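Local coordinates for protein mediator of RNA polymerase II transcription subunit 6 (Schizosaccharomyces pombe, PDB 4H61) that serves as a subunit of Mediator, the coactivator complex that conveys information from gene-specific regulators to the RNA polymerase II transcription machinery, at residues Met112-Asn115 with Ala116-Leu119; His77-Pro80 with Pro81-Val85. All blocks are in the same frame, centred on the assembly; numbering follows the deposited sequence.

In the fold
Contacts 1 and 2 both lie where the chain passes from one element to the next, and they illustrate how neighbours in sequence shape such junctions. Contact 2 turns the chain between strands 70-79 and 83-91, the first hairpin of a four-stranded antiparallel sheet. Contact 1 comes later, where the chain leaves the fourth strand, 109-112, and starts helix 115-135. Their centres lie about 17 Å apart and their nearest atoms about 6 Å apart, so they do not touch directly. Strand 97-106 bridges them: V102 and F104 meet V85 from contact 2 as well as A113 from contact 1. Both contacts are surface features of the fold.

Contact 1 (Met112-Asn115 with Ala116-Leu119); sequences MAPN and AYTL
P114 and Y117 meet through both backbone and side chain where the chain winds into the first turn of helix 115-135. Two backbone hydrogen bonds set this turn. Y117 N donates to P114 O over 3.2 Å, approaching from above the carbonyl plane, 46° out of it, rather than on a lone pair. From the next acceptor, N115 O, the bond goes to L119 N, two residues beyond Y117, at 3.0 Å, now in the carbonyl plane and fairly straight. The spacing thus passes from three residues to the four of a regular alpha helix.

Apolar packing follows from the way Y117 is turned. Its CG stands opposite the carbonyl carbon about the first torsion (chi1 -71°), which sends the ring back alongside the proline, the two side chains pointing the same way. Ring atom CD1 of Y117 lies 3.8 Å from P114 CD and 4.1 Å from A113 CB, and P114 O sits at the ring edge, in its plane. The same aromatic ring makes an edge-to-face contact with F104 of strand 97-106, while A113 and T118 lean on V102 of that strand, so this side of the turn rests on the sheet.

A polar group meets an apolar one at N115 and L119. The asparagine CG is extended away from its own backbone N (chi1 176°), and its amide nitrogen ND2 comes 3.4 Å from L119 CD1, the two side chains running across each other at a slant. This is a van der Waals contact one helical turn apart on the exposed surface.

Together these contacts form a strand-to-helix junction: A113 still pairs through its backbone with V102, and P114 leads directly into the first turn of helix 115-135.

Contact 2 (His77-Pro80 with Pro81-Val85); sequences HERP and PFLWV
R79 and L83 are joined by two backbone hydrogen bonds. R79 N donates to L83 O over 2.9 Å, and L83 N returns a bond to R79 O. That carbonyl oxygen is gripped twice: F82 N approaches it in the carbonyl plane, on a lone pair, whereas L83 N comes from above the plane, 48° out of it. Further along the ladder V85 N binds H77 O at 3.0 Å; the reciprocal bond from H77 N to V85 O is weak.

Outside this ladder the side chains pack on two faces. On one, L83 CD1 fits between H77 and R79, 3.6 Å from H77 CD2 in the plane of the imidazole and 3.7 Å from R79 CB. The L83 side chain takes the crowded rotation about its first torsion (chi1 73°), with CG close to both backbone neighbours, and this brings CD1 over to the facing strand.

On the other face the W84 indole spans E78 and P80. Its CD1 is 4.0 Å from E78 CG, and its CZ2 is 3.8 Å from P80 CA, the proline crossing it at about a right angle; NE1 is hydrogen-bonded to T25 OG1. With alanine in place of W84, P80 and the E78 methylenes would probably lose their packing partner, and T25 OG1 this indole donor.

The peptide bond between P80 and P81 is cis, which probably helps the chain reverse, and F82 and L83 together facing R79 make a classic beta bulge, closing the antiparallel beta hairpin of strands 70-79 and 83-91.

Contact 1 (Met112-Asn115 with Ala116-Leu119)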
loop_
_atom_site.group_PDB
_atom_site.type_symbol
_atom_site.label_atom_id
_atom_site.label_comp_id
_atom_site.label_asym_id
_atom_site.label_seq_id
_atom_site.Cartn_x
_atom_site.Cartn_y
_atom_site.Cartn_z
ATOM N N MET A 112 5.970 4.014 10.133
ATOM C CA MET A 112 6.917 3.682 9.062
ATOM C C MET A 112 7.908 2.641 9.561
ATOM O O MET A 112 8.362 2.690 10.706
ATOM C CB MET A 112 7.686 4.923 8.590
ATOM C CG MET A 112 6.804 6.076 8.107
ATOM S SD MET A 112 7.696 7.586 7.632
ATOM C CE MET A 112 8.836 6.915 6.424
ATOM N N ALA A 113 8.229 1.689 8.701
ATOM C CA ALA A 113 9.213 0.676 9.034
ATOM C C ALA A 113 10.556 1.317 8.778
ATOM O O ALA A 113 10.621 2.352 8.112
ATOM C CB ALA A 113 9.028 -0.530 8.139
ATOM N N PRO A 114 11.635 0.724 9.305
ATOM C CA PRO A 114 12.970 1.230 8.971
ATOM C C PRO A 114 13.204 1.242 7.457
ATOM O O PRO A 114 12.583 0.473 6.715
ATOM C CB PRO A 114 13.901 0.218 9.642
ATOM C CG PRO A 114 13.118 -0.293 10.789
ATOM C CD PRO A 114 11.686 -0.332 10.330
ATOM N N ASN A 115 14.095 2.119 7.012
ATOM C CA ASN A 115 14.322 2.311 5.592
ATOM C C ASN A 115 14.789 1.028 4.903
ATOM O O ASN A 115 14.515 0.804 3.716
ATOM C CB ASN A 115 15.311 3.456 5.366
ATOM C CG ASN A 115 15.667 3.634 3.910
ATOM O OD1 ASN A 115 14.897 4.203 3.135
ATOM N ND2 ASN A 115 16.837 3.138 3.522
ATOM N N ALA A 116 15.466 0.173 5.665
ATOM C CA ALA A 116 16.027 -1.063 5.132
ATOM C C ALA A 116 14.980 -1.928 4.443
ATOM O O ALA A 116 15.277 -2.605 3.453
ATOM C CB ALA A 116 16.715 -1.850 6.231
ATOM N N TYR A 117 13.758 -1.907 4.966
ATOM C CA TYR A 117 12.675 -2.681 4.365
ATOM C C TYR A 117 12.350 -2.198 2.955
ATOM O O TYR A 117 12.166 -3.009 2.044
ATOM C CB TYR A 117 11.434 -2.692 5.264
ATOM C CG TYR A 117 11.648 -3.534 6.499
ATOM C CD1 TYR A 117 12.225 -2.991 7.645
ATOM C CD2 TYR A 117 11.310 -4.883 6.507
ATOM C CE1 TYR A 117 12.438 -3.766 8.769
ATOM C CE2 TYR A 117 11.520 -5.665 7.625
ATOM C CZ TYR A 117 12.085 -5.103 8.752
ATOM O OH TYR A 117 12.295 -5.884 9.863
ATOM N N THR A 118 12.303 -0.881 2.775
ATOM C CA THR A 118 12.140 -0.314 1.444
ATOM C C THR A 118 13.307 -0.749 0.550
ATOM O O THR A 118 13.099 -1.171 -0.593
ATOM C CB THR A 118 12.017 1.226 1.480
ATOM O OG1 THR A 118 10.884 1.603 2.272
ATOM C CG2 THR A 118 11.835 1.782 0.077
ATOM N N LEU A 119 14.526 -0.676 1.087
ATOM C CA LEU A 119 15.715 -1.109 0.351
ATOM C C LEU A 119 15.597 -2.556 -0.116
ATOM O O LEU A 119 15.916 -2.879 -1.263
ATOM C CB LEU A 119 16.982 -0.920 1.187
ATOM C CG LEU A 119 17.425 0.538 1.346
ATOM C CD1 LEU A 119 18.693 0.653 2.185
ATOM C CD2 LEU A 119 17.617 1.200 -0.020
#

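Contact 2 (His77-Pro80 with Pro81-Val85)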
loop_
_atom_site.group_PDB
_atom_site.type_symbol
_atom_site.label_atom_id
_atom_site.label_comp_id
_atom_site.label_asym_id
_atom_site.label_seq_id
_atom_site.Cartn_x
_atom_site.Cartn_y
_atom_site.Cartn_z
ATOM N N HIS A 77 2.229 -7.983 2.990
ATOM C CA HIS A 77 2.388 -9.041 3.975
ATOM C C HIS A 77 1.183 -9.142 4.903
ATOM O O HIS A 77 0.670 -8.131 5.376
ATOM C CB HIS A 77 3.666 -8.857 4.787
ATOM C CG HIS A 77 4.029 -10.062 5.599
ATOM N ND1 HIS A 77 4.709 -11.138 5.068
ATOM C CD2 HIS A 77 3.776 -10.377 6.893
ATOM C CE1 HIS A 77 4.875 -12.053 6.006
ATOM N NE2 HIS A 77 4.319 -11.616 7.122
ATOM N N GLU A 78 0.737 -10.369 5.166
ATOM C CA GLU A 78 -0.453 -10.596 5.976
ATOM C C GLU A 78 -0.196 -11.603 7.080
ATOM O O GLU A 78 0.156 -12.750 6.811
ATOM C CB GLU A 78 -1.608 -11.092 5.107
ATOM C CG GLU A 78 -1.924 -10.184 3.936
ATOM C CD GLU A 78 -2.964 -10.773 3.010
ATOM O OE1 GLU A 78 -3.639 -11.745 3.422
ATOM O OE2 GLU A 78 -3.097 -10.265 1.872
ATOM N N ARG A 79 -0.368 -11.168 8.323
ATOM C CA ARG A 79 -0.342 -12.080 9.462
ATOM C C ARG A 79 -1.470 -11.766 10.431
ATOM O O ARG A 79 -1.218 -11.325 11.556
ATOM C CB ARG A 79 1.000 -12.013 10.188
ATOM C CG ARG A 79 2.166 -12.555 9.378
ATOM C CD ARG A 79 2.077 -14.073 9.183
ATOM N NE ARG A 79 3.374 -14.656 8.828
ATOM C CZ ARG A 79 3.731 -15.022 7.599
ATOM N NH1 ARG A 79 2.884 -14.884 6.586
ATOM N NH2 ARG A 79 4.938 -15.534 7.384
ATOM N N PRO A 80 -2.724 -11.994 9.998
ATOM C CA PRO A 80 -3.872 -11.745 10.872
ATOM C C PRO A 80 -3.741 -12.558 12.150
ATOM O O PRO A 80 -3.227 -13.676 12.099
ATOM C CB PRO A 80 -5.058 -12.262 10.049
ATOM C CG PRO A 80 -4.601 -12.206 8.643
ATOM C CD PRO A 80 -3.140 -12.530 8.690
ATOM N N PRO A 81 -4.204 -12.008 13.279
ATOM C CA PRO A 81 -4.828 -10.681 13.330
ATOM C C PRO A 81 -3.923 -9.608 13.938
ATOM O O PRO A 81 -4.424 -8.569 14.369
ATOM C CB PRO A 81 -6.025 -10.924 14.245
ATOM C CG PRO A 81 -5.508 -11.947 15.230
ATOM C CD PRO A 81 -4.449 -12.768 14.518
ATOM N N PHE A 82 -2.615 -9.852 13.967
ATOM C CA PHE A 82 -1.689 -8.919 14.610
ATOM C C PHE A 82 -1.009 -7.927 13.659
ATOM O O PHE A 82 -0.955 -6.734 13.956
ATOM C CB PHE A 82 -0.647 -9.664 15.453
ATOM C CG PHE A 82 -1.167 -10.129 16.787
ATOM C CD1 PHE A 82 -2.462 -9.828 17.187
ATOM C CD2 PHE A 82 -0.359 -10.859 17.648
ATOM C CE1 PHE A 82 -2.944 -10.255 18.415
ATOM C CE2 PHE A 82 -0.835 -11.286 18.879
ATOM C CZ PHE A 82 -2.130 -10.982 19.262
ATOM N N LEU A 83 -0.485 -8.395 12.531
ATOM C CA LEU A 83 0.159 -7.453 11.632
ATOM C C LEU A 83 -0.205 -7.541 10.157
ATOM O O LEU A 83 -0.590 -8.591 9.646
ATOM C CB LEU A 83 1.686 -7.401 11.825
ATOM C CG LEU A 83 2.694 -8.476 11.407
ATOM C CD1 LEU A 83 2.684 -8.781 9.927
ATOM C CD2 LEU A 83 4.074 -7.993 11.791
ATOM N N TRP A 84 -0.071 -6.396 9.495
ATOM C CA TRP A 84 -0.101 -6.312 8.049
ATOM C C TRP A 84 0.977 -5.313 7.686
ATOM O O TRP A 84 1.257 -4.396 8.460
ATOM C CB TRP A 84 -1.453 -5.816 7.558
ATOM C CG TRP A 84 -2.557 -6.785 7.767
ATOM C CD1 TRP A 84 -3.034 -7.694 6.865
ATOM C CD2 TRP A 84 -3.333 -6.955 8.958
ATOM N NE1 TRP A 84 -4.064 -8.416 7.422
ATOM C CE2 TRP A 84 -4.265 -7.983 8.706
ATOM C CE3 TRP A 84 -3.330 -6.337 10.213
ATOM C CZ2 TRP A 84 -5.184 -8.405 9.663
ATOM C CZ3 TRP A 84 -4.241 -6.757 11.159
ATOM C CH2 TRP A 84 -5.157 -7.781 10.880
ATOM N N VAL A 85 1.595 -5.498 6.525
ATOM C CA VAL A 85 2.624 -4.578 6.063
ATOM C C VAL A 85 2.209 -3.936 4.752
ATOM O O VAL A 85 1.829 -4.627 3.798
ATOM C CB VAL A 85 3.974 -5.280 5.884
ATOM C CG1 VAL A 85 5.002 -4.313 5.293
ATOM C CG2 VAL A 85 4.454 -5.838 7.210
#